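PDB 5EY5: LBCATS-a from Synthetic construct, which probably cleaves indole-3-glycerol phosphate into indole and glyceraldehyde 3-phosphate, as tryptophan synthase alpha chains do, and binds sn-glycerol-3-phosphate in its TIM barrel. Local coordinates for residues M1-A5 and G147-I151; F22-P28 and I236-I240; E35-L40 and I249-R254. All blocks are in the same frame, centred on the assembly; numbering follows the deposited sequence.

Contact 1: M1-A5 and G147-I151; sequences MNRIA and GVDLI
Gly-147 offers its carbonyl to Asn-2: ND2 lies 2.9 Å from Gly-147 O, and the oxygen stays close to the plane of the amide that donates to it. The bond is bent, with 133° at the hydrogen. Gly-147 ends helix 137-146 in a Schellman motif, so its carbonyl belongs to the turn that leads into strand 149-154. Val-148 turns its side chain away, toward helix 111-121, and the next residue takes over. Asp-149 brings OD1 in over the flat of the Asn-2 amide, 3.1 Å above CG, with carboxylate and amide planes only 23° apart. The two groups lie face to face without a hydrogen bond: Asn-2 OD1 and Asp-149 OD1, 3.2 Å apart, are both acceptors, and ND2 is badly angled toward the carboxylate oxygen. The amide oxygen is spent within its own segment, capping helix 3-14 by taking Ile-4 N at 2.8 Å, in the carbonyl plane and on a lone pair. Swinging CG trans to the backbone N (chi1 -164°) lets one amide serve the helix and the turn at once. Ile-4 runs past the carboxylate in the opposite direction and reaches Ile-151, CD1 to CD1 at 4.2 Å; both isoleucines also touch Val-98. With an alanine at Asn-2, Ile-4 N would probably lose its cap and Gly-147 O its donor. Asn-2 ND2 also donates to Asp-124 O, so this N-cap ties the N-terminal helix to two loops at the entry end of the barrel strands, and the helix start may ease the charge of Asp-149.

Contact 2: F22-P28 and I236-I240; sequences FITAGDP and IVKRI
Phe-22 meets Val-237 twice. Val-237 CG2 stands at the edge of the ring, near its plane and 4.3 Å from CE2, and the same methyl lies 4.1 Å from Phe-22 O. That carbonyl is buried here with no polar partner. Ile-23 packs with its CG2 methyl. Its CG1 occupies the crowded position between backbone N and carbonyl carbon (chi1 58°), while CG2, opposite the carbonyl carbon, touches two isoleucines one helical turn apart: it is 3.8 Å from Ile-236 CG2 and 3.7 Å from Ile-240 CD1, the Ile-240 chain crossing it nearly at a right angle. The backbone at Thr-24 still skirts Val-237 CG2 before the chain enters a type II turn, closed by a weak bond from Asp-27 N to Thr-24 O. Past Gly-26 the chain comes back to the helix. Asp-27 lays both its carbonyl and its carboxylate against Ile-240 CG2, with O at 3.7 Å. The polar end of Asp-27 is answered by Arg-70, which makes a salt bridge with OD1. After a cis peptide bond, Pro-28 closes the row with CD 3.9 Å from Ile-240 CG2. Strand 22-24 and helix 236-240 run 8.5 Å apart with their directions 40° from parallel, an inner strand of the TIM barrel under a helix that follows the last strand. No polar bond joins the segments; methyls of the helix pack on apolar side chains and against the oxygens of Phe-22 and Asp-27, close beside the glycerol phosphate pocket, where the Phe-22 side chain comes within about 4 Å of the ligand.

Contact 3: E35-L40 and I249-R254; sequences ELVRAL and IVEEVR
Leu-36 reaches across to helix 249-263 with a single methyl, CD2, which settles among three residues of one face. It lies 4.1 Å from Val-253 CB and equally near the backbone at Val-250 CA, with Ile-249 CG2 slightly farther off. The leucine chain meets Val-253 at about a right angle, and the methyl points end-on at the branch point of the valine. Turning CG to the side opposite the carbonyl carbon (chi1 -72°), with an extended chi2, carries CD2 over from a CB that does not itself face the partner helix. Leu-40, one turn on, does the same from a still less favourable start: its CB points away, yet CD2 comes to 3.9 Å from Val-253 CG1, crossing obliquely. Val-253 thus receives a methyl from each of two leucines of helix 30-42. On the outer flank the partners are smaller and the approach is direct. Ala-39 aims its CB at the other helix and meets Val-250 CG1 at 3.7 Å, while Val-250 CG2 turns toward Glu-35 and touches its CB at 4.3 Å. Arg-254 bends sharply at chi3 (15°), which folds its guanidinium back obliquely beside the same alanine, NH1 lying 4.1 Å from Ala-39 CB. The short helical segments pass 9.6 Å apart, 30° from parallel. They belong to the outer layer of the TIM barrel, where the helix after the first strand lies beside the last helix of the fold. Leu-36 and Val-253 continue inward onto Ile-240. Methyl packing therefore carries the join, graded from a leucine-valine interior to a rim where the aliphatic base of Glu-35 and the guanidinium of Arg-254 border the alanine and valine, and where charge can meet solvent.

Contacts 2 and 3 are neighbours, their centres 10 Å apart; contact 1 lies 24 to 25 Å from either, with about 11 Å to their nearest atoms. Strand 18-24 is followed by helix 30-42, and helix 234-241 by helix 249-263, so contacts 2 and 3 join the two ends of the barrel sequence where its first and eighth strands meet. Ile-240 binds them into one core, packing on Leu-36, Ile-249 and Val-253. Contact 1, across the chain's centre from contact 2, sets the N-terminal helix against the fifth strand of the same sheet. All three pairings interlock along the chain, tying its beginning to its middle and its end around one closed barrel.

Contact 1: M1-A5 and G147-I151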
loop_
_atom_site.group_PDB
_atom_site.type_symbol
_atom_site.label_atom_id
_atom_site.label_comp_id
_atom_site.label_asym_id
_atom_site.label_seq_id
_atom_site.Cartn_x
_atom_site.Cartn_y
_atom_site.Cartn_z
ATOM N N MET A 1 17.707 -60.815 -21.836
ATOM C CA MET A 1 17.973 -59.429 -22.215
ATOM C C MET A 1 16.700 -58.590 -22.153
ATOM O O MET A 1 15.605 -59.092 -22.412
ATOM C CB MET A 1 18.580 -59.361 -23.618
ATOM C CG MET A 1 17.655 -59.871 -24.708
ATOM S SD MET A 1 18.421 -60.044 -26.338
ATOM C CE MET A 1 18.888 -58.353 -26.690
ATOM N N ASN A 2 16.854 -57.309 -21.810
ATOM C CA ASN A 2 15.713 -56.403 -21.723
ATOM C C ASN A 2 14.881 -56.462 -23.004
ATOM O O ASN A 2 15.421 -56.569 -24.111
ATOM C CB ASN A 2 16.204 -54.971 -21.464
ATOM C CG ASN A 2 15.096 -54.035 -20.973
ATOM O OD1 ASN A 2 14.286 -53.544 -21.760
ATOM N ND2 ASN A 2 15.078 -53.766 -19.660
ATOM N N ARG A 3 13.551 -56.418 -22.840
ATOM C CA ARG A 3 12.653 -56.356 -23.993
ATOM C C ARG A 3 12.995 -55.198 -24.922
ATOM O O ARG A 3 12.790 -55.287 -26.138
ATOM C CB ARG A 3 11.199 -56.219 -23.531
ATOM C CG ARG A 3 10.621 -57.491 -22.932
ATOM C CD ARG A 3 9.125 -57.324 -22.664
ATOM N NE ARG A 3 8.554 -58.487 -21.989
ATOM C CZ ARG A 3 8.334 -58.568 -20.679
ATOM N NH1 ARG A 3 8.636 -57.550 -19.883
ATOM N NH2 ARG A 3 7.810 -59.673 -20.162
ATOM N N ILE A 4 13.462 -54.078 -24.369
ATOM C CA ILE A 4 13.815 -52.948 -25.226
ATOM C C ILE A 4 14.960 -53.330 -26.152
ATOM O O ILE A 4 14.903 -53.108 -27.369
ATOM C CB ILE A 4 14.165 -51.713 -24.383
ATOM C CG1 ILE A 4 12.923 -51.200 -23.635
ATOM C CG2 ILE A 4 14.726 -50.627 -25.279
ATOM C CD1 ILE A 4 13.246 -50.121 -22.615
ATOM N N ALA A 5 16.012 -53.921 -25.589
ATOM C CA ALA A 5 17.130 -54.377 -26.407
ATOM C C ALA A 5 16.672 -55.393 -27.449
ATOM O O ALA A 5 17.065 -55.314 -28.617
ATOM C CB ALA A 5 18.226 -54.965 -25.519
ATOM N N GLY A 147 17.414 -54.943 -13.741
ATOM C CA GLY A 147 17.308 -55.105 -15.177
ATOM C C GLY A 147 16.345 -54.157 -15.849
ATOM O O GLY A 147 15.828 -54.470 -16.923
ATOM N N VAL A 148 16.093 -53.001 -15.247
ATOM C CA VAL A 148 15.205 -51.994 -15.804
ATOM C C VAL A 148 16.053 -50.909 -16.448
ATOM O O VAL A 148 16.958 -50.359 -15.808
ATOM C CB VAL A 148 14.303 -51.401 -14.715
ATOM C CG1 VAL A 148 13.508 -50.211 -15.287
ATOM C CG2 VAL A 148 13.417 -52.494 -14.140
ATOM N N ASP A 149 15.768 -50.598 -17.706
ATOM C CA ASP A 149 16.554 -49.596 -18.409
ATOM C C ASP A 149 16.159 -48.194 -17.965
ATOM O O ASP A 149 14.993 -47.912 -17.675
ATOM C CB ASP A 149 16.387 -49.726 -19.923
ATOM C CG ASP A 149 17.046 -50.992 -20.483
ATOM O OD1 ASP A 149 16.649 -51.421 -21.583
ATOM O OD2 ASP A 149 17.951 -51.557 -19.828
ATOM N N LEU A 150 17.148 -47.321 -17.907
ATOM C CA LEU A 150 16.960 -45.922 -17.554
ATOM C C LEU A 150 17.318 -45.104 -18.790
ATOM O O LEU A 150 18.493 -45.002 -19.158
ATOM C CB LEU A 150 17.824 -45.560 -16.348
ATOM C CG LEU A 150 17.420 -44.360 -15.505
ATOM C CD1 LEU A 150 18.440 -44.157 -14.396
ATOM C CD2 LEU A 150 17.302 -43.126 -16.372
ATOM N N ILE A 151 16.309 -44.547 -19.444
ATOM C CA ILE A 151 16.498 -43.793 -20.677
ATOM C C ILE A 151 16.668 -42.315 -20.345
ATOM O O ILE A 151 15.767 -41.696 -19.765
ATOM C CB ILE A 151 15.313 -44.000 -21.623
ATOM C CG1 ILE A 151 15.193 -45.488 -21.985
ATOM C CG2 ILE A 151 15.459 -43.096 -22.850
ATOM C CD1 ILE A 151 13.821 -46.062 -21.748
#

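Contact 2: F22-P28 and I236-I240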
loop_
_atom_site.group_PDB
_atom_site.type_symbol
_atom_site.label_atom_id
_atom_site.label_comp_id
_atom_site.label_asym_id
_atom_site.label_seq_id
_atom_site.Cartn_x
_atom_site.Cartn_y
_atom_site.Cartn_z
ATOM N N PHE A 22 3.602 -42.553 -27.354
ATOM C CA PHE A 22 3.383 -42.188 -25.955
ATOM C C PHE A 22 1.907 -41.884 -25.729
ATOM O O PHE A 22 1.332 -41.065 -26.452
ATOM C CB PHE A 22 4.214 -40.957 -25.573
ATOM C CG PHE A 22 3.770 -40.309 -24.286
ATOM C CD1 PHE A 22 4.414 -40.595 -23.098
ATOM C CD2 PHE A 22 2.699 -39.421 -24.264
ATOM C CE1 PHE A 22 4.005 -40.005 -21.911
ATOM C CE2 PHE A 22 2.281 -38.852 -23.098
ATOM C CZ PHE A 22 2.930 -39.133 -21.912
ATOM N N ILE A 23 1.296 -42.511 -24.712
ATOM C CA ILE A 23 0.016 -42.047 -24.190
ATOM C C ILE A 23 0.119 -41.866 -22.682
ATOM O O ILE A 23 0.933 -42.496 -22.010
ATOM C CB ILE A 23 -1.163 -42.998 -24.507
ATOM C CG1 ILE A 23 -0.878 -44.395 -23.939
ATOM C CG2 ILE A 23 -1.466 -43.000 -26.002
ATOM C CD1 ILE A 23 -2.046 -45.338 -24.082
ATOM N N THR A 24 -0.742 -41.000 -22.153
ATOM C CA THR A 24 -0.860 -40.841 -20.706
ATOM C C THR A 24 -1.722 -41.960 -20.140
ATOM O O THR A 24 -2.847 -42.169 -20.590
ATOM C CB THR A 24 -1.471 -39.480 -20.363
ATOM O OG1 THR A 24 -0.578 -38.433 -20.760
ATOM C CG2 THR A 24 -1.758 -39.368 -18.847
ATOM N N ALA A 25 -1.215 -42.661 -19.129
ATOM C CA ALA A 25 -2.004 -43.723 -18.518
ATOM C C ALA A 25 -3.162 -43.141 -17.710
ATOM O O ALA A 25 -2.970 -42.218 -16.903
ATOM C CB ALA A 25 -1.130 -44.600 -17.617
ATOM N N GLY A 26 -4.360 -43.705 -17.904
ATOM C CA GLY A 26 -5.546 -43.238 -17.210
ATOM C C GLY A 26 -6.280 -42.104 -17.888
ATOM O O GLY A 26 -7.202 -41.539 -17.291
ATOM N N ASP A 27 -5.902 -41.748 -19.105
ATOM C CA ASP A 27 -6.613 -40.720 -19.856
ATOM C C ASP A 27 -7.280 -41.335 -21.078
ATOM O O ASP A 27 -6.587 -41.759 -21.998
ATOM C CB ASP A 27 -5.656 -39.621 -20.303
ATOM C CG ASP A 27 -6.250 -38.739 -21.377
ATOM O OD1 ASP A 27 -7.416 -38.315 -21.213
ATOM O OD2 ASP A 27 -5.552 -38.482 -22.392
ATOM N N PRO A 28 -8.624 -41.371 -21.109
ATOM C CA PRO A 28 -9.586 -40.853 -20.134
ATOM C C PRO A 28 -9.803 -41.750 -18.905
ATOM O O PRO A 28 -10.330 -41.273 -17.902
ATOM C CB PRO A 28 -10.874 -40.768 -20.952
ATOM C CG PRO A 28 -10.759 -41.907 -21.889
ATOM C CD PRO A 28 -9.307 -41.969 -22.273
ATOM N N ILE A 236 -0.858 -38.097 -30.640
ATOM C CA ILE A 236 -1.764 -39.207 -30.362
ATOM C C ILE A 236 -2.719 -38.838 -29.242
ATOM O O ILE A 236 -3.913 -39.169 -29.279
ATOM C CB ILE A 236 -0.966 -40.468 -29.999
ATOM C CG1 ILE A 236 -0.114 -40.927 -31.170
ATOM C CG2 ILE A 236 -1.934 -41.574 -29.505
ATOM C CD1 ILE A 236 0.849 -42.059 -30.821
ATOM N N VAL A 237 -2.195 -38.154 -28.221
ATOM C CA VAL A 237 -3.022 -37.697 -27.122
ATOM C C VAL A 237 -4.100 -36.739 -27.602
ATOM O O VAL A 237 -5.203 -36.706 -27.040
ATOM C CB VAL A 237 -2.133 -37.046 -26.045
ATOM C CG1 VAL A 237 -3.004 -36.333 -25.038
ATOM C CG2 VAL A 237 -1.283 -38.102 -25.371
ATOM N N LYS A 238 -3.804 -35.930 -28.624
ATOM C CA LYS A 238 -4.841 -35.066 -29.193
ATOM C C LYS A 238 -6.030 -35.893 -29.666
ATOM O O LYS A 238 -7.197 -35.545 -29.426
ATOM C CB LYS A 238 -4.287 -34.258 -30.366
ATOM C CG LYS A 238 -3.001 -33.513 -30.101
ATOM C CD LYS A 238 -2.940 -32.231 -30.934
ATOM C CE LYS A 238 -1.514 -31.856 -31.298
ATOM N NZ LYS A 238 -0.968 -32.736 -32.374
ATOM N N ARG A 239 -5.754 -37.001 -30.345
ATOM C CA ARG A 239 -6.861 -37.783 -30.871
ATOM C C ARG A 239 -7.667 -38.412 -29.749
ATOM O O ARG A 239 -8.887 -38.565 -29.872
ATOM C CB ARG A 239 -6.342 -38.831 -31.846
ATOM C CG ARG A 239 -6.258 -38.281 -33.246
ATOM C CD ARG A 239 -4.872 -38.373 -33.824
ATOM N NE ARG A 239 -4.855 -37.771 -35.152
ATOM C CZ ARG A 239 -4.082 -36.753 -35.499
ATOM N NH1 ARG A 239 -3.228 -36.235 -34.620
ATOM N NH2 ARG A 239 -4.146 -36.271 -36.733
ATOM N N ILE A 240 -7.012 -38.752 -28.639
ATOM C CA ILE A 240 -7.746 -39.226 -27.478
ATOM C C ILE A 240 -8.605 -38.118 -26.900
ATOM O O ILE A 240 -9.780 -38.328 -26.569
ATOM C CB ILE A 240 -6.774 -39.799 -26.435
ATOM C CG1 ILE A 240 -6.093 -41.042 -27.017
ATOM C CG2 ILE A 240 -7.524 -40.102 -25.141
ATOM C CD1 ILE A 240 -4.819 -41.435 -26.317
#

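Contact 3: E35-L40 and I249-R254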
loop_
_atom_site.group_PDB
_atom_site.type_symbol
_atom_site.label_atom_id
_atom_site.label_comp_id
_atom_site.label_asym_id
_atom_site.label_seq_id
_atom_site.Cartn_x
_atom_site.Cartn_y
_atom_site.Cartn_z
ATOM N N GLU A 35 -7.213 -50.760 -23.567
ATOM C CA GLU A 35 -7.684 -50.865 -24.949
ATOM C C GLU A 35 -6.732 -50.162 -25.914
ATOM O O GLU A 35 -6.424 -50.696 -26.985
ATOM C CB GLU A 35 -9.087 -50.278 -25.076
ATOM C CG GLU A 35 -10.210 -51.219 -24.679
ATOM C CD GLU A 35 -11.516 -50.899 -25.404
ATOM O OE1 GLU A 35 -12.268 -50.015 -24.931
ATOM O OE2 GLU A 35 -11.781 -51.530 -26.458
ATOM N N LEU A 36 -6.232 -48.980 -25.534
ATOM C CA LEU A 36 -5.344 -48.213 -26.411
ATOM C C LEU A 36 -4.013 -48.921 -26.611
ATOM O O LEU A 36 -3.524 -49.032 -27.743
ATOM C CB LEU A 36 -5.126 -46.805 -25.851
ATOM C CG LEU A 36 -6.365 -45.921 -25.989
ATOM C CD1 LEU A 36 -6.207 -44.609 -25.236
ATOM C CD2 LEU A 36 -6.686 -45.684 -27.464
ATOM N N VAL A 37 -3.410 -49.413 -25.523
ATOM C CA VAL A 37 -2.168 -50.172 -25.648
ATOM C C VAL A 37 -2.352 -51.321 -26.625
ATOM O O VAL A 37 -1.533 -51.527 -27.531
ATOM C CB VAL A 37 -1.701 -50.681 -24.275
ATOM C CG1 VAL A 37 -0.459 -51.565 -24.443
ATOM C CG2 VAL A 37 -1.440 -49.496 -23.332
ATOM N N ARG A 38 -3.437 -52.083 -26.456
ATOM C CA ARG A 38 -3.669 -53.226 -27.331
ATOM C C ARG A 38 -3.816 -52.770 -28.775
ATOM O O ARG A 38 -3.249 -53.378 -29.691
ATOM C CB ARG A 38 -4.903 -54.003 -26.867
ATOM C CG ARG A 38 -4.650 -54.937 -25.682
ATOM C CD ARG A 38 -5.943 -55.376 -25.027
ATOM N NE ARG A 38 -5.695 -56.151 -23.812
ATOM C CZ ARG A 38 -6.610 -56.408 -22.881
ATOM N NH1 ARG A 38 -7.850 -55.951 -23.017
ATOM N NH2 ARG A 38 -6.285 -57.125 -21.811
ATOM N N ALA A 39 -4.561 -51.684 -28.991
ATOM C CA ALA A 39 -4.669 -51.099 -30.321
ATOM C C ALA A 39 -3.307 -50.678 -30.852
ATOM O O ALA A 39 -3.009 -50.882 -32.033
ATOM C CB ALA A 39 -5.625 -49.905 -30.293
ATOM N N LEU A 40 -2.467 -50.084 -29.998
ATOM C CA LEU A 40 -1.168 -49.588 -30.448
ATOM C C LEU A 40 -0.289 -50.728 -30.932
ATOM O O LEU A 40 0.394 -50.606 -31.958
ATOM C CB LEU A 40 -0.469 -48.825 -29.315
ATOM C CG LEU A 40 -1.075 -47.479 -28.923
ATOM C CD1 LEU A 40 -0.323 -46.910 -27.728
ATOM C CD2 LEU A 40 -1.043 -46.535 -30.117
ATOM N N ILE A 249 -12.564 -43.484 -29.513
ATOM C CA ILE A 249 -11.192 -43.013 -29.346
ATOM C C ILE A 249 -10.217 -44.024 -29.935
ATOM O O ILE A 249 -9.174 -43.657 -30.488
ATOM C CB ILE A 249 -10.911 -42.762 -27.849
ATOM C CG1 ILE A 249 -11.855 -41.690 -27.294
ATOM C CG2 ILE A 249 -9.469 -42.357 -27.647
ATOM C CD1 ILE A 249 -12.249 -41.908 -25.846
ATOM N N VAL A 250 -10.548 -45.311 -29.848
ATOM C CA VAL A 250 -9.630 -46.361 -30.276
ATOM C C VAL A 250 -9.410 -46.309 -31.784
ATOM O O VAL A 250 -8.272 -46.393 -32.259
ATOM C CB VAL A 250 -10.156 -47.736 -29.833
ATOM C CG1 VAL A 250 -9.196 -48.842 -30.256
ATOM C CG2 VAL A 250 -10.384 -47.756 -28.320
ATOM N N GLU A 251 -10.492 -46.170 -32.557
ATOM C CA GLU A 251 -10.372 -46.190 -34.013
ATOM C C GLU A 251 -9.547 -45.015 -34.522
ATOM O O GLU A 251 -8.723 -45.180 -35.428
ATOM C CB GLU A 251 -11.756 -46.188 -34.662
ATOM N N GLU A 252 -9.761 -43.819 -33.967
ATOM C CA GLU A 252 -8.999 -42.656 -34.413
ATOM C C GLU A 252 -7.522 -42.835 -34.105
ATOM O O GLU A 252 -6.659 -42.588 -34.957
ATOM C CB GLU A 252 -9.536 -41.384 -33.756
ATOM N N VAL A 253 -7.212 -43.289 -32.895
ATOM C CA VAL A 253 -5.820 -43.548 -32.540
ATOM C C VAL A 253 -5.251 -44.653 -33.424
ATOM O O VAL A 253 -4.158 -44.522 -33.988
ATOM C CB VAL A 253 -5.700 -43.888 -31.042
ATOM C CG1 VAL A 253 -4.374 -44.535 -30.753
ATOM C CG2 VAL A 253 -5.864 -42.632 -30.203
ATOM N N ARG A 254 -5.993 -45.756 -33.577
ATOM C CA ARG A 254 -5.507 -46.835 -34.432
ATOM C C ARG A 254 -5.269 -46.348 -35.857
ATOM O O ARG A 254 -4.263 -46.702 -36.481
ATOM C CB ARG A 254 -6.482 -48.014 -34.433
ATOM C CG ARG A 254 -5.893 -49.256 -35.084
ATOM C CD ARG A 254 -6.873 -50.430 -35.189
ATOM N NE ARG A 254 -8.262 -50.047 -34.975
ATOM C CZ ARG A 254 -8.977 -50.405 -33.913
ATOM N NH1 ARG A 254 -8.431 -51.167 -32.973
ATOM N NH2 ARG A 254 -10.245 -50.016 -33.800
#